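Long-range contact in putative cell invasion protein with MAC/Perforin domain (Bacteroides thetaiotaomicron VPI-5482, PDB 3KK7), which is of unknown function but belongs to the membrane-attack complex/perforin family and is a putative cell invasion protein: residues A[376-382]-A[395-401]. Residue numbers count along the deposited sequence, not the author numbering.
Sequences YIEIIKM and DIVPVLN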
# COMPACT_ATOMS: atom_id res chain seq x y z
N TYR A 376 -25.20 -0.22 -4.97
CA TYR A 376 -26.35 -0.38 -5.84
C TYR A 376 -26.09 -1.51 -6.81
O TYR A 376 -24.95 -1.79 -7.14
CB TYR A 376 -26.62 0.90 -6.64
CG TYR A 376 -25.47 1.36 -7.51
CD1 TYR A 376 -25.33 0.89 -8.82
CD2 TYR A 376 -24.53 2.27 -7.04
CE1 TYR A 376 -24.28 1.32 -9.64
CE2 TYR A 376 -23.47 2.70 -7.83
CZ TYR A 376 -23.35 2.22 -9.13
OH TYR A 376 -22.30 2.66 -9.91
N ILE A 377 -27.16 -2.15 -7.27
CA ILE A 377 -27.07 -3.17 -8.29
C ILE A 377 -27.45 -2.52 -9.61
O ILE A 377 -28.47 -1.85 -9.68
CB ILE A 377 -28.05 -4.30 -8.01
CG1 ILE A 377 -27.69 -4.99 -6.69
CG2 ILE A 377 -28.04 -5.28 -9.18
CD1 ILE A 377 -28.62 -6.12 -6.30
N GLU A 378 -26.61 -2.69 -10.63
CA GLU A 378 -26.94 -2.23 -11.97
C GLU A 378 -27.10 -3.47 -12.87
O GLU A 378 -26.22 -4.33 -12.90
CB GLU A 378 -25.89 -1.25 -12.52
CG GLU A 378 -24.45 -1.79 -12.59
CD GLU A 378 -23.43 -0.75 -13.03
OE1 GLU A 378 -23.82 0.16 -13.80
OE2 GLU A 378 -22.24 -0.84 -12.61
N ILE A 379 -28.26 -3.59 -13.53
CA ILE A 379 -28.51 -4.70 -14.47
C ILE A 379 -28.10 -4.18 -15.84
O ILE A 379 -28.76 -3.31 -16.42
CB ILE A 379 -29.99 -5.15 -14.49
CG1 ILE A 379 -30.46 -5.54 -13.07
CG2 ILE A 379 -30.18 -6.31 -15.46
CD1 ILE A 379 -31.94 -5.33 -12.82
N ILE A 380 -26.99 -4.70 -16.36
CA ILE A 380 -26.44 -4.20 -17.60
C ILE A 380 -26.01 -5.36 -18.47
O ILE A 380 -26.39 -6.49 -18.21
CB ILE A 380 -25.28 -3.21 -17.32
CG1 ILE A 380 -24.16 -3.90 -16.51
CG2 ILE A 380 -25.80 -1.99 -16.57
CD1 ILE A 380 -22.80 -3.21 -16.61
N LYS A 381 -25.24 -5.07 -19.50
CA LYS A 381 -24.85 -6.05 -20.48
C LYS A 381 -23.39 -6.45 -20.30
O LYS A 381 -22.54 -5.59 -20.10
CB LYS A 381 -25.09 -5.50 -21.89
CG LYS A 381 -26.55 -5.37 -22.23
CD LYS A 381 -26.79 -4.79 -23.63
CE LYS A 381 -28.26 -4.84 -23.99
NZ LYS A 381 -28.69 -3.77 -24.92
N MSE A 382 -23.12 -7.76 -20.37
CA MSE A 382 -21.77 -8.32 -20.28
C MSE A 382 -21.41 -8.98 -21.60
O MSE A 382 -22.16 -9.80 -22.12
CB MSE A 382 -21.68 -9.35 -19.15
CG MSE A 382 -20.30 -9.90 -18.87
SE MSE A 382 -20.47 -11.44 -17.68
CE MSE A 382 -19.11 -12.66 -18.44
N ASP A 395 -24.74 -10.88 -22.67
CA ASP A 395 -25.66 -11.40 -21.67
C ASP A 395 -26.11 -10.21 -20.82
O ASP A 395 -25.45 -9.17 -20.79
CB ASP A 395 -24.95 -12.46 -20.80
CG ASP A 395 -25.93 -13.26 -19.90
OD1 ASP A 395 -27.15 -13.17 -20.10
OD2 ASP A 395 -25.47 -14.01 -19.00
N ILE A 396 -27.25 -10.35 -20.15
CA ILE A 396 -27.76 -9.32 -19.25
C ILE A 396 -27.46 -9.82 -17.85
O ILE A 396 -27.83 -10.93 -17.50
CB ILE A 396 -29.27 -9.12 -19.42
CG1 ILE A 396 -29.57 -8.66 -20.84
CG2 ILE A 396 -29.80 -8.09 -18.42
CD1 ILE A 396 -31.04 -8.71 -21.20
N VAL A 397 -26.82 -8.98 -17.07
CA VAL A 397 -26.23 -9.37 -15.79
C VAL A 397 -26.47 -8.32 -14.67
O VAL A 397 -26.38 -7.11 -14.92
CB VAL A 397 -24.73 -9.59 -16.01
CG1 VAL A 397 -23.96 -9.23 -14.80
CG2 VAL A 397 -24.44 -11.05 -16.41
N PRO A 398 -26.79 -8.77 -13.45
CA PRO A 398 -26.78 -7.86 -12.32
C PRO A 398 -25.36 -7.68 -11.83
O PRO A 398 -24.64 -8.67 -11.71
CB PRO A 398 -27.62 -8.58 -11.27
CG PRO A 398 -27.47 -10.01 -11.59
CD PRO A 398 -27.18 -10.13 -13.04
N VAL A 399 -24.95 -6.43 -11.57
CA VAL A 399 -23.61 -6.14 -11.06
C VAL A 399 -23.74 -5.34 -9.77
O VAL A 399 -24.20 -4.22 -9.77
CB VAL A 399 -22.77 -5.34 -12.09
CG1 VAL A 399 -21.40 -5.04 -11.53
CG2 VAL A 399 -22.61 -6.11 -13.39
N LEU A 400 -23.32 -5.93 -8.65
CA LEU A 400 -23.32 -5.21 -7.37
C LEU A 400 -22.13 -4.26 -7.32
O LEU A 400 -20.98 -4.69 -7.39
CB LEU A 400 -23.22 -6.19 -6.21
CG LEU A 400 -23.16 -5.56 -4.82
CD1 LEU A 400 -24.47 -4.82 -4.46
CD2 LEU A 400 -22.80 -6.66 -3.82
N ASN A 401 -22.42 -2.96 -7.21
CA ASN A 401 -21.39 -1.95 -6.96
C ASN A 401 -21.24 -1.81 -5.45
O ASN A 401 -22.21 -1.45 -4.77
CB ASN A 401 -21.72 -0.60 -7.60
CG ASN A 401 -21.36 -0.54 -9.10
OD1 ASN A 401 -20.58 0.31 -9.53
ND2 ASN A 401 -21.92 -1.47 -9.90
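Ile379 and Ile396 touch CG2 to CG2 at 3.5 Å on the mainly apolar face of this antiparallel hairpin, where Ile377 CG2 meets Pro398 CB at 3.9 Å; Ile439 of helix 429-443 packs against Ile379 and Pro398. Lys381 ends this face, its NZ hydrogen-bonded to Pro455 O. Beta-branched isoleucine suits an extended backbone. Pro398, lacking an amide hydrogen, costs no hydrogen bond to 376-382: in its non-hydrogen-bonded pair with Ile379, N faces away. Backbone bonds come from alternate pairs, such as Ile380 N to Val397 O (2.9 Å). On the opposite face Ile380, Val397 and Val399 form another apolar patch, giving way toward Tyr376 to polar groups. Asn401 lays its CB over the Tyr376 ring, a CH-pi contact 3.7 Å from the centroid, and donates from ND2 to Glu378 OE2 (2.8 Å). Lys407 and Lys457 give Glu378's buried carboxylate salt-bridge partners at OE2 and OE1. The D2 hairpin thus has unlike faces, one largely apolar against a helix, the other ending in polar groups around Glu378.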